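Local coordinates for major capsid protein (PDB 5J7O) that probably builds the protein shell of a large DNA virus, three copies of its double jelly-roll chain joining into a trimeric capsomer, at residues F96-A110 against Q387-V401. Sequence-based numbering, arbitrary orientation.
Sequences FGDFFSDMVVHVQLA and QAVQNIELYINNIFV
Phe99 and Ile399 face each other as a pair hydrogen-bonded in both directions, Phe99 N to Ile399 O 3.1 Å and Ile399 N to Phe99 O 2.8 Å, in a jelly-roll sheet of this double jelly-roll capsid protein, a worked example of sequence-distant strands paired in one sheet. Most of 96-110 and 387-401 is strand, running antiparallel at 140°. Asp98 and Phe99 both face Ile399, a classic bulge; bulges between Phe100 and Met103 and between Gln108 and Leu109 shift the register by one residue. Met103, Val105 and Val107 pack against Ile392, Leu394 and Ile396 on the sheet face turned to strands 88-92 and 320-326; Val105 straddles two partners, CG1 lying 3.6 Å from Ile392 CG1 and CG2 equally near Leu394 CD1.

The other face is mixed and meets a second subunit. At the bulge between Phe100 and Met103, Asn397 ND2 donates to the syn side of Asp102 OD1 (3.0 Å), while Asp102 OD2 is hydrogen-bonded to Tyr73 OH of its own chain and Tyr548 OH of the second subunit. One water joins His106 ND1, Tyr395 OH and Glu393 OE1; Lys75 forms a salt bridge with Glu393 OE2.

Asp98 OD2 receives the Val401 N-H on its anti lone pair, almost straight at 175°. Phe400 meets the Phe96 face edge-on, its CZ 3.7 Å above the ring plane, over the centre.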
loop_
_atom_site.group_PDB
_atom_site.type_symbol
_atom_site.label_atom_id
_atom_site.label_comp_id
_atom_site.label_asym_id
_atom_site.label_seq_id
_atom_site.Cartn_x
_atom_site.Cartn_y
_atom_site.Cartn_z
ATOM N N PHE B 96 -9.348 12.753 -38.603
ATOM C CA PHE B 96 -7.901 12.862 -38.487
ATOM C C PHE B 96 -7.231 11.565 -38.923
ATOM O O PHE B 96 -6.639 11.498 -40.005
ATOM C CB PHE B 96 -7.510 13.216 -37.050
ATOM C CG PHE B 96 -6.076 13.633 -36.890
ATOM C CD1 PHE B 96 -5.340 14.081 -37.975
ATOM C CD2 PHE B 96 -5.462 13.572 -35.650
ATOM C CE1 PHE B 96 -4.019 14.463 -37.823
ATOM C CE2 PHE B 96 -4.142 13.951 -35.492
ATOM C CZ PHE B 96 -3.420 14.397 -36.580
ATOM N N GLY B 97 -7.320 10.528 -38.089
ATOM C CA GLY B 97 -6.695 9.261 -38.405
ATOM C C GLY B 97 -7.627 8.306 -39.130
ATOM O O GLY B 97 -8.814 8.568 -39.315
ATOM N N ASP B 98 -7.056 7.178 -39.559
ATOM C CA ASP B 98 -7.871 6.102 -40.109
ATOM C C ASP B 98 -8.739 5.467 -39.032
ATOM O O ASP B 98 -9.825 4.957 -39.329
ATOM C CB ASP B 98 -6.978 5.046 -40.762
ATOM C CG ASP B 98 -6.088 5.625 -41.844
ATOM O OD1 ASP B 98 -6.592 6.412 -42.672
ATOM O OD2 ASP B 98 -4.882 5.298 -41.862
ATOM N N PHE B 99 -8.271 5.486 -37.787
ATOM C CA PHE B 99 -9.007 4.969 -36.645
ATOM C C PHE B 99 -8.858 5.957 -35.497
ATOM O O PHE B 99 -7.916 6.753 -35.461
ATOM C CB PHE B 99 -8.495 3.583 -36.213
ATOM C CG PHE B 99 -8.534 2.544 -37.301
ATOM C CD1 PHE B 99 -7.548 2.499 -38.273
ATOM C CD2 PHE B 99 -9.542 1.596 -37.333
ATOM C CE1 PHE B 99 -7.581 1.543 -39.271
ATOM C CE2 PHE B 99 -9.580 0.637 -38.327
ATOM C CZ PHE B 99 -8.599 0.613 -39.299
ATOM N N PHE B 100 -9.799 5.912 -34.556
ATOM C CA PHE B 100 -9.653 6.645 -33.307
ATOM C C PHE B 100 -9.846 5.691 -32.138
ATOM O O PHE B 100 -10.613 4.727 -32.217
ATOM C CB PHE B 100 -10.618 7.849 -33.205
ATOM C CG PHE B 100 -12.059 7.524 -33.487
ATOM C CD1 PHE B 100 -12.557 7.585 -34.778
ATOM C CD2 PHE B 100 -12.926 7.205 -32.455
ATOM C CE1 PHE B 100 -13.887 7.306 -35.039
ATOM C CE2 PHE B 100 -14.257 6.925 -32.708
ATOM C CZ PHE B 100 -14.737 6.976 -34.001
ATOM N N SER B 101 -9.121 5.963 -31.051
ATOM C CA SER B 101 -9.021 5.016 -29.947
ATOM C C SER B 101 -9.356 5.663 -28.609
ATOM O O SER B 101 -10.460 6.185 -28.423
ATOM C CB SER B 101 -7.616 4.409 -29.908
ATOM O OG SER B 101 -7.563 3.289 -29.042
ATOM N N ASP B 102 -8.408 5.634 -27.672
ATOM C CA ASP B 102 -8.677 6.076 -26.311
ATOM C C ASP B 102 -8.943 7.578 -26.260
ATOM O O ASP B 102 -8.396 8.360 -27.042
ATOM C CB ASP B 102 -7.508 5.716 -25.392
ATOM C CG ASP B 102 -6.180 6.243 -25.899
ATOM O OD1 ASP B 102 -5.660 5.684 -26.888
ATOM O OD2 ASP B 102 -5.650 7.205 -25.303
ATOM N N MET B 103 -9.801 7.973 -25.322
ATOM C CA MET B 103 -10.224 9.357 -25.174
ATOM C C MET B 103 -10.094 9.791 -23.722
ATOM O O MET B 103 -10.355 9.008 -22.804
ATOM C CB MET B 103 -11.671 9.552 -25.647
ATOM C CG MET B 103 -11.888 9.234 -27.117
ATOM S SD MET B 103 -13.578 9.553 -27.659
ATOM C CE MET B 103 -13.451 9.146 -29.398
ATOM N N VAL B 104 -9.693 11.043 -23.526
ATOM C CA VAL B 104 -9.556 11.623 -22.195
ATOM C C VAL B 104 -9.905 13.102 -22.290
ATOM O O VAL B 104 -9.571 13.770 -23.273
ATOM C CB VAL B 104 -8.138 11.388 -21.623
ATOM C CG1 VAL B 104 -7.081 12.093 -22.461
ATOM C CG2 VAL B 104 -8.062 11.820 -20.172
ATOM N N VAL B 105 -10.603 13.608 -21.278
ATOM C CA VAL B 105 -11.153 14.959 -21.293
ATOM C C VAL B 105 -10.442 15.788 -20.234
ATOM O O VAL B 105 -10.477 15.455 -19.043
ATOM C CB VAL B 105 -12.670 14.956 -21.057
ATOM C CG1 VAL B 105 -13.192 16.377 -20.968
ATOM C CG2 VAL B 105 -13.379 14.197 -22.165
ATOM N N HIS B 106 -9.803 16.871 -20.668
ATOM C CA HIS B 106 -9.173 17.812 -19.751
ATOM C C HIS B 106 -10.229 18.769 -19.211
ATOM O O HIS B 106 -10.894 19.461 -19.985
ATOM C CB HIS B 106 -8.061 18.582 -20.460
ATOM C CG HIS B 106 -7.446 19.665 -19.628
ATOM N ND1 HIS B 106 -6.979 20.845 -20.169
ATOM C CD2 HIS B 106 -7.214 19.745 -18.296
ATOM C CE1 HIS B 106 -6.492 21.606 -19.206
ATOM N NE2 HIS B 106 -6.622 20.963 -18.060
ATOM N N VAL B 107 -10.392 18.800 -17.890
ATOM C CA VAL B 107 -11.309 19.721 -17.230
ATOM C C VAL B 107 -10.498 20.637 -16.327
ATOM O O VAL B 107 -9.596 20.182 -15.617
ATOM C CB VAL B 107 -12.394 18.982 -16.420
ATOM C CG1 VAL B 107 -13.447 19.965 -15.926
ATOM C CG2 VAL B 107 -13.028 17.883 -17.257
ATOM N N GLN B 108 -10.822 21.928 -16.356
ATOM C CA GLN B 108 -10.090 22.938 -15.602
ATOM C C GLN B 108 -11.083 23.777 -14.814
ATOM O O GLN B 108 -11.935 24.449 -15.403
ATOM C CB GLN B 108 -9.255 23.817 -16.535
ATOM C CG GLN B 108 -8.097 24.526 -15.861
ATOM C CD GLN B 108 -7.216 25.259 -16.853
ATOM O OE1 GLN B 108 -7.684 26.118 -17.598
ATOM N NE2 GLN B 108 -5.934 24.915 -16.873
ATOM N N LEU B 109 -10.970 23.741 -13.490
ATOM C CA LEU B 109 -11.872 24.452 -12.595
ATOM C C LEU B 109 -11.099 25.543 -11.865
ATOM O O LEU B 109 -10.032 25.280 -11.301
ATOM C CB LEU B 109 -12.519 23.486 -11.601
ATOM C CG LEU B 109 -13.209 22.288 -12.259
ATOM C CD1 LEU B 109 -13.712 21.299 -11.217
ATOM C CD2 LEU B 109 -14.347 22.749 -13.156
ATOM N N ALA B 110 -11.644 26.757 -11.877
ATOM C CA ALA B 110 -10.926 27.913 -11.357
ATOM C C ALA B 110 -10.665 27.774 -9.862
ATOM O O ALA B 110 -11.446 27.167 -9.123
ATOM C CB ALA B 110 -11.716 29.193 -11.631
ATOM N N GLN B 387 -17.871 30.215 -9.807
ATOM C CA GLN B 387 -16.645 29.511 -10.161
ATOM C C GLN B 387 -16.754 28.965 -11.577
ATOM O O GLN B 387 -17.665 28.192 -11.888
ATOM C CB GLN B 387 -16.373 28.379 -9.174
ATOM C CG GLN B 387 -15.042 27.684 -9.408
ATOM C CD GLN B 387 -15.027 26.258 -8.900
ATOM O OE1 GLN B 387 -16.077 25.664 -8.652
ATOM N NE2 GLN B 387 -13.834 25.698 -8.744
ATOM N N ALA B 388 -15.821 29.364 -12.431
ATOM C CA ALA B 388 -15.901 29.064 -13.850
ATOM C C ALA B 388 -15.207 27.751 -14.184
ATOM O O ALA B 388 -14.224 27.360 -13.547
ATOM C CB ALA B 388 -15.281 30.195 -14.673
ATOM N N VAL B 389 -15.744 27.063 -15.190
ATOM C CA VAL B 389 -15.034 25.978 -15.860
ATOM C C VAL B 389 -14.139 26.640 -16.903
ATOM O O VAL B 389 -14.601 27.045 -17.970
ATOM C CB VAL B 389 -15.991 24.962 -16.491
ATOM C CG1 VAL B 389 -15.214 23.937 -17.305
ATOM C CG2 VAL B 389 -16.822 24.276 -15.417
ATOM N N GLN B 390 -12.852 26.772 -16.585
ATOM C CA GLN B 390 -11.959 27.587 -17.399
ATOM C C GLN B 390 -11.580 26.927 -18.717
ATOM O O GLN B 390 -11.240 27.637 -19.669
ATOM C CB GLN B 390 -10.699 27.927 -16.602
ATOM C CG GLN B 390 -10.989 28.709 -15.330
ATOM C CD GLN B 390 -9.732 29.130 -14.599
ATOM O OE1 GLN B 390 -8.923 28.294 -14.195
ATOM N NE2 GLN B 390 -9.561 30.436 -14.427
ATOM N N ASN B 391 -11.638 25.600 -18.802
ATOM C CA ASN B 391 -11.288 24.914 -20.037
ATOM C C ASN B 391 -11.804 23.485 -19.982
ATOM O O ASN B 391 -11.743 22.837 -18.934
ATOM C CB ASN B 391 -9.771 24.919 -20.270
ATOM C CG ASN B 391 -9.373 24.193 -21.539
ATOM O OD1 ASN B 391 -9.650 24.657 -22.646
ATOM N ND2 ASN B 391 -8.713 23.051 -21.387
ATOM N N ILE B 392 -12.317 23.006 -21.113
ATOM C CA ILE B 392 -12.636 21.592 -21.266
ATOM C C ILE B 392 -12.387 21.186 -22.715
ATOM O O ILE B 392 -12.906 21.803 -23.652
ATOM C CB ILE B 392 -14.073 21.274 -20.801
ATOM C CG1 ILE B 392 -14.304 19.762 -20.781
ATOM C CG2 ILE B 392 -15.118 21.970 -21.663
ATOM C CD1 ILE B 392 -15.558 19.343 -20.047
ATOM N N GLU B 393 -11.553 20.166 -22.906
ATOM C CA GLU B 393 -11.153 19.717 -24.231
ATOM C C GLU B 393 -11.104 18.199 -24.255
ATOM O O GLU B 393 -10.696 17.568 -23.276
ATOM C CB GLU B 393 -9.783 20.288 -24.630
ATOM C CG GLU B 393 -9.805 21.740 -25.078
ATOM C CD GLU B 393 -8.415 22.280 -25.365
ATOM O OE1 GLU B 393 -7.564 22.252 -24.451
ATOM O OE2 GLU B 393 -8.171 22.722 -26.507
ATOM N N LEU B 394 -11.516 17.618 -25.378
ATOM C CA LEU B 394 -11.495 16.174 -25.568
ATOM C C LEU B 394 -10.230 15.785 -26.322
ATOM O O LEU B 394 -9.982 16.283 -27.426
ATOM C CB LEU B 394 -12.732 15.699 -26.329
ATOM C CG LEU B 394 -12.696 14.233 -26.769
ATOM C CD1 LEU B 394 -12.594 13.305 -25.566
ATOM C CD2 LEU B 394 -13.909 13.887 -27.620
ATOM N N TYR B 395 -9.438 14.899 -25.728
ATOM C CA TYR B 395 -8.231 14.372 -26.351
ATOM C C TYR B 395 -8.547 13.017 -26.970
ATOM O O TYR B 395 -9.075 12.129 -26.293
ATOM C CB TYR B 395 -7.100 14.237 -25.330
ATOM C CG TYR B 395 -6.499 15.549 -24.871
ATOM C CD1 TYR B 395 -7.286 16.531 -24.284
ATOM C CD2 TYR B 395 -5.141 15.795 -25.007
ATOM C CE1 TYR B 395 -6.740 17.727 -23.861
ATOM C CE2 TYR B 395 -4.584 16.987 -24.585
ATOM C CZ TYR B 395 -5.388 17.949 -24.012
ATOM O OH TYR B 395 -4.841 19.139 -23.590
ATOM N N ILE B 396 -8.230 12.863 -28.253
ATOM C CA ILE B 396 -8.546 11.654 -29.004
ATOM C C ILE B 396 -7.266 11.115 -29.623
ATOM O O ILE B 396 -6.565 11.840 -30.338
ATOM C CB ILE B 396 -9.596 11.918 -30.099
ATOM C CG1 ILE B 396 -10.816 12.632 -29.515
ATOM C CG2 ILE B 396 -10.009 10.613 -30.765
ATOM C CD1 ILE B 396 -11.760 13.170 -30.565
ATOM N N ASN B 397 -6.966 9.849 -29.353
ATOM C CA ASN B 397 -5.851 9.180 -30.007
ATOM C C ASN B 397 -6.268 8.763 -31.410
ATOM O O ASN B 397 -7.323 8.149 -31.596
ATOM C CB ASN B 397 -5.404 7.963 -29.198
ATOM C CG ASN B 397 -4.087 7.391 -29.683
ATOM O OD1 ASN B 397 -3.388 8.008 -30.486
ATOM N ND2 ASN B 397 -3.738 6.208 -29.192
ATOM N N ASN B 398 -5.446 9.104 -32.399
ATOM C CA ASN B 398 -5.736 8.820 -33.798
ATOM C C ASN B 398 -4.682 7.878 -34.356
ATOM O O ASN B 398 -3.483 8.167 -34.284
ATOM C CB ASN B 398 -5.788 10.109 -34.620
ATOM C CG ASN B 398 -7.071 10.880 -34.402
ATOM O OD1 ASN B 398 -8.023 10.751 -35.172
ATOM N ND2 ASN B 398 -7.110 11.681 -33.344
ATOM N N ILE B 399 -5.132 6.760 -34.921
ATOM C CA ILE B 399 -4.251 5.715 -35.430
ATOM C C ILE B 399 -4.196 5.810 -36.949
ATOM O O ILE B 399 -5.234 5.928 -37.611
ATOM C CB ILE B 399 -4.728 4.324 -34.980
ATOM C CG1 ILE B 399 -4.635 4.201 -33.457
ATOM C CG2 ILE B 399 -3.923 3.229 -35.662
ATOM C CD1 ILE B 399 -5.020 2.838 -32.929
ATOM N N PHE B 400 -2.985 5.760 -37.498
ATOM C CA PHE B 400 -2.755 5.812 -38.934
ATOM C C PHE B 400 -2.144 4.497 -39.394
ATOM O O PHE B 400 -1.253 3.954 -38.733
ATOM C CB PHE B 400 -1.830 6.979 -39.304
ATOM C CG PHE B 400 -2.347 8.324 -38.877
ATOM C CD1 PHE B 400 -2.166 8.770 -37.577
ATOM C CD2 PHE B 400 -3.006 9.145 -39.776
ATOM C CE1 PHE B 400 -2.641 10.007 -37.181
ATOM C CE2 PHE B 400 -3.481 10.384 -39.387
ATOM C CZ PHE B 400 -3.298 10.815 -38.088
ATOM N N VAL B 401 -2.631 3.981 -40.523
ATOM C CA VAL B 401 -2.146 2.733 -41.099
ATOM C C VAL B 401 -1.943 2.933 -42.595
ATOM O O VAL B 401 -2.401 3.915 -43.183
ATOM C CB VAL B 401 -3.106 1.551 -40.838
ATOM C CG1 VAL B 401 -3.229 1.278 -39.344
ATOM C CG2 VAL B 401 -4.470 1.830 -41.451
HETATM O O HOH W 1 -6.091 21.315 -22.545
#